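Local coordinates for protein ACDH-11, isoform b (Caenorhabditis elegans, PDB 4Y9J) that belongs to the acyl-CoA dehydrogenase family and binds flavin-adenine dinucleotide in an assembly of four chains, at residues Leu404-Gly407 with Lys408-Val411; Asp438-Val441 with Thr442-Trp445. All blocks are in the same frame, centred on the assembly; numbering follows the deposited sequence.

Contact 1 of 2, residues Leu404-Gly407 with Lys408-Val411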
ATOM      1  N   LEU B 404      16.945 -28.526 -16.646  1.00 32.32           N
ATOM      2  CA  LEU B 404      17.482 -28.602 -15.298  1.00 30.89           C
ATOM      3  C   LEU B 404      18.854 -27.958 -15.231  1.00 31.16           C
ATOM      4  O   LEU B 404      19.223 -27.344 -14.214  1.00 32.86           O
ATOM      5  CB  LEU B 404      17.503 -30.023 -14.771  1.00 33.22           C
ATOM      6  CG  LEU B 404      18.446 -31.041 -15.382  1.00 34.24           C
ATOM      7  CD1 LEU B 404      19.804 -31.030 -14.671  1.00 36.98           C
ATOM      8  CD2 LEU B 404      17.846 -32.449 -15.347  1.00 35.23           C
ATOM      9  N   TYR B 405      19.629 -28.051 -16.283  1.00 32.83           N
ATOM     10  CA  TYR B 405      20.989 -27.522 -16.231  1.00 32.11           C
ATOM     11  C   TYR B 405      21.006 -25.974 -16.305  1.00 31.61           C
ATOM     12  O   TYR B 405      21.630 -25.305 -15.427  1.00 30.90           O
ATOM     13  CB  TYR B 405      21.896 -28.164 -17.299  1.00 35.73           C
ATOM     14  CG  TYR B 405      23.393 -27.858 -17.022  1.00 35.88           C
ATOM     15  CD1 TYR B 405      24.041 -28.468 -15.972  1.00 37.00           C
ATOM     16  CD2 TYR B 405      24.091 -26.947 -17.777  1.00 36.40           C
ATOM     17  CE1 TYR B 405      25.371 -28.215 -15.708  1.00 39.14           C
ATOM     18  CE2 TYR B 405      25.404 -26.673 -17.540  1.00 39.66           C
ATOM     19  CZ  TYR B 405      26.056 -27.331 -16.505  1.00 39.74           C
ATOM     20  OH  TYR B 405      27.363 -27.063 -16.193  1.00 42.24           O
ATOM     21  N   ALA B 406      20.341 -25.392 -17.316  1.00 32.75           N
ATOM     22  CA  ALA B 406      20.256 -23.942 -17.410  1.00 32.40           C
ATOM     23  C   ALA B 406      19.570 -23.368 -16.162  1.00 31.19           C
ATOM     24  O   ALA B 406      19.920 -22.285 -15.668  1.00 31.86           O
ATOM     25  CB  ALA B 406      19.496 -23.493 -18.675  1.00 34.20           C
ATOM     26  N   GLY B 407      18.601 -24.130 -15.659  1.00 30.34           N
ATOM     27  CA  GLY B 407      17.873 -23.810 -14.469  1.00 31.34           C
ATOM     28  C   GLY B 407      18.741 -23.593 -13.270  1.00 30.12           C
ATOM     29  O   GLY B 407      18.542 -22.682 -12.472  1.00 26.22           O
ATOM     30  N   LYS B 408      19.715 -24.474 -13.138  1.00 28.48           N
ATOM     31  CA  LYS B 408      20.569 -24.482 -11.989  1.00 28.34           C
ATOM     32  C   LYS B 408      21.740 -23.518 -12.199  1.00 29.99           C
ATOM     33  O   LYS B 408      22.288 -23.006 -11.237  1.00 29.72           O
ATOM     34  CB  LYS B 408      21.007 -25.900 -11.698  1.00 31.17           C
ATOM     35  CG  LYS B 408      21.853 -26.115 -10.477  1.00 31.65           C
ATOM     36  CD  LYS B 408      21.319 -25.439  -9.224  1.00 29.67           C
ATOM     37  CE  LYS B 408      19.922 -25.941  -8.861  1.00 32.66           C
ATOM     38  NZ  LYS B 408      19.324 -25.311  -7.707  1.00 31.46           N
ATOM     39  N   GLN B 409      22.141 -23.263 -13.432  1.00 28.89           N
ATOM     40  CA  GLN B 409      23.085 -22.180 -13.721  1.00 29.12           C
ATOM     41  C   GLN B 409      22.571 -20.755 -13.372  1.00 30.33           C
ATOM     42  O   GLN B 409      23.363 -19.912 -13.024  1.00 30.11           O
ATOM     43  CB  GLN B 409      23.475 -22.151 -15.178  1.00 31.15           C
ATOM     44  CG  GLN B 409      24.347 -23.272 -15.653  1.00 32.49           C
ATOM     45  CD  GLN B 409      24.591 -23.113 -17.125  1.00 36.21           C
ATOM     46  OE1 GLN B 409      23.641 -23.103 -17.905  1.00 35.79           O
ATOM     47  NE2 GLN B 409      25.838 -22.976 -17.509  1.00 37.40           N
ATOM     48  N   ALA B 410      21.274 -20.531 -13.472  1.00 27.24           N
ATOM     49  CA  ALA B 410      20.709 -19.182 -13.613  1.00 27.58           C
ATOM     50  C   ALA B 410      20.873 -18.322 -12.334  1.00 26.77           C
ATOM     51  O   ALA B 410      21.360 -17.217 -12.432  1.00 28.29           O
ATOM     52  CB  ALA B 410      19.236 -19.236 -13.984  1.00 27.32           C
ATOM     53  N   VAL B 411      20.502 -18.832 -11.167  1.00 27.12           N
ATOM     54  CA  VAL B 411      20.577 -17.988  -9.982  1.00 26.93           C
ATOM     55  C   VAL B 411      22.016 -17.638  -9.603  1.00 28.82           C
ATOM     56  O   VAL B 411      22.309 -16.490  -9.420  1.00 27.92           O
ATOM     57  CB  VAL B 411      19.788 -18.523  -8.785  1.00 27.46           C
ATOM     58  CG1 VAL B 411      20.038 -17.681  -7.529  1.00 27.68           C
ATOM     59  CG2 VAL B 411      18.271 -18.520  -9.100  1.00 28.85           C
TER
HETATM   60  O   HOH W   1      19.573 -21.414 -10.299  1.00 29.44           O
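Tyr405 O takes the N-H of Gln409 at 2.9 Å (Gln409 N to Tyr405 O), a nearly straight helical bond with an N-H...O angle of 159°, and Lys408 N adds a weak second one. The stronger bond of Lys408 N goes to Leu404 O at 3.1 Å. One turn on, a water donates to Gly407 O (2.7 Å from the water oxygen) and accepts from Val411 N, so it is inserted where the direct bond between these two backbone groups would lie. On the side, the Gln409 amide lies obliquely against the Tyr405 ring, its CD 3.7 Å from Tyr405 CE2 and the two planes 35° apart. Tyr405 reaches it because CG stands anti to the backbone N (chi1 -166°), which swings the ring along the helix toward Gln409. The amide's rotation is fixed from outside: Ser368 bonds OE1 and the Asp364 carbonyl bonds NE2. Lys408 instead bends away to salt bridges with Glu416 and Glu419 of the second subunit. Ala406 and Ala410 of this turn of helix 389-419 pack on helix 304-338, Leu404 and Lys408 on helices 449-461 and 524-545, and Tyr405 on 524-545, where Phe529 meets its ring edge-to-face.

Contact 2 of 2, residues Asp438-Val441 with Thr442-Trp445; sequences DAQV and TPIW. With UCC (S-{(3S,5R,9R)-1-[(2R,3S,4R,5R)-5-(6-amino-9H-purin-9-yl)-4-hydroxy-3-(phosphonooxy)tetrahydrofuran-2-yl]-3,5,9-trihydroxy-8,8-dimethyl-3,5-dioxido-10,14-dioxo-2,4,6-trioxa-11,15-diaza-3lambda~5~,5lambda~5~-diphosphaheptadecan-17-yl} undecanethioate), chain F.
Val441 and Trp445 pack side chain on ring: CG2 of Val441 sits over the six-membered ring of Trp445, 3.6 Å from its centroid and 17° off the normal, a CH-pi contact. The opposite face of the indole carries the acyl chain of UCC, whose CA3 comes to 3.3 Å from Trp445 CE3, offset toward the rim. The chain's end, C11, lies in the ring plane at the edge, so the ligand runs over the face and round the border of the indole. Val441 CG1 touches the indole too, near CE2 and NE1. With CG between the backbone N and the carbonyl carbon (chi1 68°), Trp445 is folded back over Val441.

The backbone sets this pairing. Val441 O accepts two N-H groups, Trp445 N at 3.1 Å, nearly in line with the C=O bond, and Ile444 N at 3.0 Å, from well above the carbonyl plane. Two residues earlier, Ala439 O also takes two donors, both from Thr442: its N closes a type I turn, and its hydroxyl OG1 gives the shorter bond, 2.8 Å, in the carbonyl plane. Beside the turn, Gln440 OE1 packs against Pro443 CG and Ile444 CD1, while NE2 bonds Ser415 of the second subunit.

Farther out, Lys403 bonds the carbonyls of both Thr442 and Trp445, and Asn319 bonds Thr442 O and, weakly, Trp445 NE1. Flavin-adenine dinucleotide touches Val441 and Trp445. The indole therefore meets UCC through apolar contact, valine backing its other face, while carbonyls that each accept two hydrogen bonds hold the turn that probably positions it against both UCC and flavin-adenine dinucleotide.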
ATOM      1  N   ASP B 438      13.169 -13.240 -10.443  1.00 23.92           N
ATOM      2  CA  ASP B 438      12.546 -13.950 -11.547  1.00 26.23           C
ATOM      3  C   ASP B 438      13.323 -15.209 -12.019  1.00 26.52           C
ATOM      4  O   ASP B 438      12.735 -16.274 -12.195  1.00 28.33           O
ATOM      5  CB  ASP B 438      12.203 -13.000 -12.706  1.00 25.05           C
ATOM      6  CG  ASP B 438      11.072 -11.929 -12.327  1.00 28.48           C
ATOM      7  OD1 ASP B 438      10.539 -11.881 -11.157  1.00 28.69           O
ATOM      8  OD2 ASP B 438      10.668 -11.106 -13.244  1.00 27.90           O
ATOM      9  N   ALA B 439      14.643 -15.090 -12.147  1.00 25.66           N
ATOM     10  CA  ALA B 439      15.488 -16.220 -12.525  1.00 28.91           C
ATOM     11  C   ALA B 439      15.347 -17.375 -11.513  1.00 26.99           C
ATOM     12  O   ALA B 439      15.450 -18.532 -11.890  1.00 26.82           O
ATOM     13  CB  ALA B 439      16.958 -15.784 -12.602  1.00 30.84           C
ATOM     14  N   GLN B 440      15.082 -17.061 -10.240  1.00 24.45           N
ATOM     15  CA  GLN B 440      14.881 -18.056  -9.205  1.00 25.59           C
ATOM     16  C   GLN B 440      13.632 -18.931  -9.404  1.00 24.54           C
ATOM     17  O   GLN B 440      13.544 -20.011  -8.835  1.00 27.06           O
ATOM     18  CB  GLN B 440      14.958 -17.397  -7.811  1.00 23.78           C
ATOM     19  CG  GLN B 440      14.660 -18.269  -6.621  1.00 23.42           C
ATOM     20  CD  GLN B 440      15.719 -19.372  -6.442  1.00 25.98           C
ATOM     21  OE1 GLN B 440      15.534 -20.526  -6.944  1.00 28.70           O
ATOM     22  NE2 GLN B 440      16.801 -19.036  -5.865  1.00 22.25           N
ATOM     23  N   VAL B 441      12.642 -18.477 -10.184  1.00 25.89           N
ATOM     24  CA  VAL B 441      11.540 -19.384 -10.491  1.00 25.35           C
ATOM     25  C   VAL B 441      11.983 -20.624 -11.363  1.00 26.00           C
ATOM     26  O   VAL B 441      11.401 -21.708 -11.287  1.00 25.04           O
ATOM     27  CB  VAL B 441      10.363 -18.667 -11.170  1.00 25.14           C
ATOM     28  CG1 VAL B 441      10.544 -18.514 -12.659  1.00 25.73           C
ATOM     29  CG2 VAL B 441       9.080 -19.431 -10.822  1.00 26.93           C
ATOM     30  N   THR B 442      12.995 -20.378 -12.170  1.00 24.88           N
ATOM     31  CA  THR B 442      13.327 -21.291 -13.286  1.00 26.80           C
ATOM     32  C   THR B 442      13.831 -22.699 -12.847  1.00 30.89           C
ATOM     33  O   THR B 442      13.512 -23.641 -13.530  1.00 29.73           O
ATOM     34  CB  THR B 442      14.200 -20.667 -14.380  1.00 26.75           C
ATOM     35  OG1 THR B 442      15.539 -20.380 -13.939  1.00 28.11           O
ATOM     36  CG2 THR B 442      13.607 -19.425 -14.942  1.00 26.19           C
ATOM     37  N   PRO B 443      14.564 -22.831 -11.734  1.00 26.14           N
ATOM     38  CA  PRO B 443      14.861 -24.209 -11.283  1.00 28.37           C
ATOM     39  C   PRO B 443      13.778 -24.875 -10.500  1.00 26.94           C
ATOM     40  O   PRO B 443      13.978 -26.058 -10.130  1.00 29.83           O
ATOM     41  CB  PRO B 443      16.109 -24.013 -10.386  1.00 28.32           C
ATOM     42  CG  PRO B 443      15.846 -22.637  -9.816  1.00 27.70           C
ATOM     43  CD  PRO B 443      15.389 -21.847 -10.976  1.00 27.75           C
ATOM     44  N   ILE B 444      12.633 -24.194 -10.274  1.00 28.14           N
ATOM     45  CA  ILE B 444      11.581 -24.707  -9.380  1.00 28.07           C
ATOM     46  C   ILE B 444      10.370 -25.232 -10.153  1.00 28.24           C
ATOM     47  O   ILE B 444       9.964 -26.429 -10.023  1.00 30.69           O
ATOM     48  CB  ILE B 444      11.195 -23.678  -8.318  1.00 29.24           C
ATOM     49  CG1 ILE B 444      12.403 -23.395  -7.396  1.00 29.36           C
ATOM     50  CG2 ILE B 444      10.032 -24.201  -7.471  1.00 31.15           C
ATOM     51  CD1 ILE B 444      12.175 -22.238  -6.415  1.00 29.74           C
ATOM     52  N   TRP B 445       9.795 -24.379 -10.963  1.00 28.50           N
ATOM     53  CA  TRP B 445       8.596 -24.789 -11.659  1.00 29.54           C
ATOM     54  C   TRP B 445       8.870 -25.593 -12.911  1.00 30.66           C
ATOM     55  O   TRP B 445       9.985 -25.624 -13.385  1.00 31.05           O
ATOM     56  CB  TRP B 445       7.670 -23.594 -11.924  1.00 27.50           C
ATOM     57  CG  TRP B 445       8.087 -22.518 -12.898  1.00 28.03           C
ATOM     58  CD1 TRP B 445       9.160 -22.495 -13.778  1.00 26.41           C
ATOM     59  CD2 TRP B 445       7.355 -21.327 -13.129  1.00 27.72           C
ATOM     60  NE1 TRP B 445       9.163 -21.339 -14.447  1.00 29.89           N
ATOM     61  CE2 TRP B 445       8.034 -20.615 -14.121  1.00 28.23           C
ATOM     62  CE3 TRP B 445       6.147 -20.797 -12.579  1.00 28.51           C
ATOM     63  CZ2 TRP B 445       7.572 -19.356 -14.589  1.00 28.47           C
ATOM     64  CZ3 TRP B 445       5.693 -19.570 -13.042  1.00 28.80           C
ATOM     65  CH2 TRP B 445       6.437 -18.841 -14.001  1.00 29.66           C
TER
HETATM   66  OA1 UCC F 702       4.905 -25.388 -12.920  1.00 45.76           O
HETATM   67  CA1 UCC F 702       3.956 -25.236 -13.782  1.00 48.78           C
HETATM   68  CA2 UCC F 702       3.573 -23.980 -14.574  1.00 47.78           C
HETATM   69  CA3 UCC F 702       4.542 -22.844 -14.677  1.00 52.51           C
HETATM   70  CA4 UCC F 702       4.570 -22.231 -16.117  1.00 53.68           C
HETATM   71  CA5 UCC F 702       5.922 -22.538 -16.775  1.00 50.35           C
HETATM   72  CA6 UCC F 702       6.454 -21.356 -17.509  1.00 48.77           C
HETATM   73  CA7 UCC F 702       7.793 -21.654 -18.163  1.00 47.43           C
HETATM   74  CA8 UCC F 702       7.913 -20.393 -18.920  1.00 49.55           C
HETATM   75  CA9 UCC F 702       9.136 -19.650 -18.921  1.00 52.31           C
HETATM   76  C10 UCC F 702       9.044 -18.342 -18.273  1.00 54.84           C
HETATM   77  C11 UCC F 702      10.020 -18.507 -17.118  1.00 57.20           C
HETATM   78  S   UCC F 702       2.845 -26.408 -14.220  1.00 46.45           S
HETATM   79  CP1 UCC F 702       3.185 -27.930 -13.256  1.00 49.37           C
HETATM   80  CP2 UCC F 702       4.527 -28.551 -13.495  1.00 48.53           C
HETATM   81  NP1 UCC F 702       4.632 -29.909 -12.922  1.00 48.66           N
HETATM   82  CP3 UCC F 702       5.657 -30.664 -13.320  1.00 47.18           C
HETATM   83  OP1 UCC F 702       6.579 -30.265 -14.031  1.00 43.37           O
HETATM   84  CP4 UCC F 702       5.625 -32.123 -12.913  1.00 47.30           C
HETATM   85  CP5 UCC F 702       6.959 -32.491 -12.248  1.00 47.06           C
HETATM   86  NP2 UCC F 702       6.867 -33.937 -12.087  1.00 47.68           N
HETATM   87  CP6 UCC F 702       7.158 -34.823 -13.039  1.00 48.76           C
HETATM   88  OP2 UCC F 702       7.641 -34.516 -14.121  1.00 50.21           O
HETATM   89  CP8 UCC F 702       6.961 -36.270 -12.635  1.00 48.73           C
HETATM   90  OP3 UCC F 702       8.120 -37.039 -13.078  1.00 47.48           O
HETATM   91  CPB UCC F 702       5.818 -37.004 -13.295  1.00 52.98           C
HETATM   92  CP7 UCC F 702       5.583 -36.825 -14.803  1.00 51.17           C
HETATM   93  CP9 UCC F 702       4.610 -36.042 -12.917  1.00 49.45           C
HETATM   94  CPA UCC F 702       5.273 -38.199 -12.481  1.00 52.75           C
HETATM   95  O7  UCC F 702       4.144 -38.784 -13.176  1.00 54.11           O
HETATM   96  P2  UCC F 702       3.707 -40.314 -12.865  1.00 53.12           P
HETATM   97  O21 UCC F 702       2.466 -40.673 -13.666  1.00 56.52           O
HETATM   98  O22 UCC F 702       3.838 -40.495 -11.346  1.00 49.94           O
HETATM   99  O6  UCC F 702       5.015 -41.082 -13.454  1.00 52.88           O
HETATM  100  P1  UCC F 702       5.105 -42.121 -14.658  1.00 58.34           P
HETATM  101  O11 UCC F 702       4.263 -43.368 -14.430  1.00 58.05           O
HETATM  102  O12 UCC F 702       6.585 -42.259 -14.855  1.00 54.95           O
HETATM  103  O5' UCC F 702       4.456 -41.194 -15.885  1.00 57.41           O
HETATM  104  C5' UCC F 702       3.251 -41.626 -16.561  1.00 58.17           C
HETATM  105  C4' UCC F 702       3.440 -41.668 -18.090  1.00 58.34           C
HETATM  106  C3' UCC F 702       4.542 -42.645 -18.489  1.00 58.54           C
HETATM  107  O3' UCC F 702       4.152 -43.130 -19.749  1.00 61.18           O
HETATM  108  P3  UCC F 702       3.786 -44.647 -19.994  1.00 65.39           P
HETATM  109  O33 UCC F 702       3.337 -44.634 -21.438  1.00 61.86           O
HETATM  110  O32 UCC F 702       2.579 -44.892 -19.118  1.00 64.77           O
HETATM  111  O31 UCC F 702       5.091 -45.410 -19.652  1.00 65.76           O
HETATM  112  C2' UCC F 702       5.807 -41.813 -18.649  1.00 56.60           C
HETATM  113  O2' UCC F 702       6.712 -42.265 -19.655  1.00 55.96           O
HETATM  114  O4' UCC F 702       3.862 -40.372 -18.565  1.00 55.50           O
HETATM  115  C1' UCC F 702       5.151 -40.518 -19.147  1.00 57.70           C
HETATM  116  N9  UCC F 702       5.939 -39.291 -18.958  1.00 55.89           N
HETATM  117  C4  UCC F 702       6.508 -38.658 -19.977  1.00 54.64           C
HETATM  118  N3  UCC F 702       6.520 -38.807 -21.323  1.00 52.38           N
HETATM  119  C8  UCC F 702       6.246 -38.699 -17.780  1.00 55.36           C
HETATM  120  N7  UCC F 702       7.003 -37.615 -18.030  1.00 55.90           N
HETATM  121  C5  UCC F 702       7.195 -37.522 -19.365  1.00 53.88           C
HETATM  122  C6  UCC F 702       7.861 -36.574 -20.299  1.00 55.36           C
HETATM  123  N6  UCC F 702       8.515 -35.498 -19.793  1.00 55.29           N
HETATM  124  N1  UCC F 702       7.847 -36.873 -21.638  1.00 54.55           N
HETATM  125  C2  UCC F 702       7.196 -37.954 -22.114  1.00 53.38           C

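Overall arrangement
From the N terminus, helix 389-419 comes first and carries contact 1 as one of its internal turns, closing no loop beyond the helical repeat. The chain then reaches helix 432-439, whose last residues open contact 2, a tight turn leading toward helix 449-461. The two contacts follow in series; neither encloses nor crosses the other. Their centres are nevertheless only 8 Å apart, because the turn folds back against the earlier helix: Val411 CG2 lies 3.4 Å from Gln440 CA, and Gly407 O meets the Pro443 ring. Both lie in the acyl-CoA dehydrogenase C-terminal domain range and reach the second subunit, while only contact 2 supplies residues of the ligand pockets.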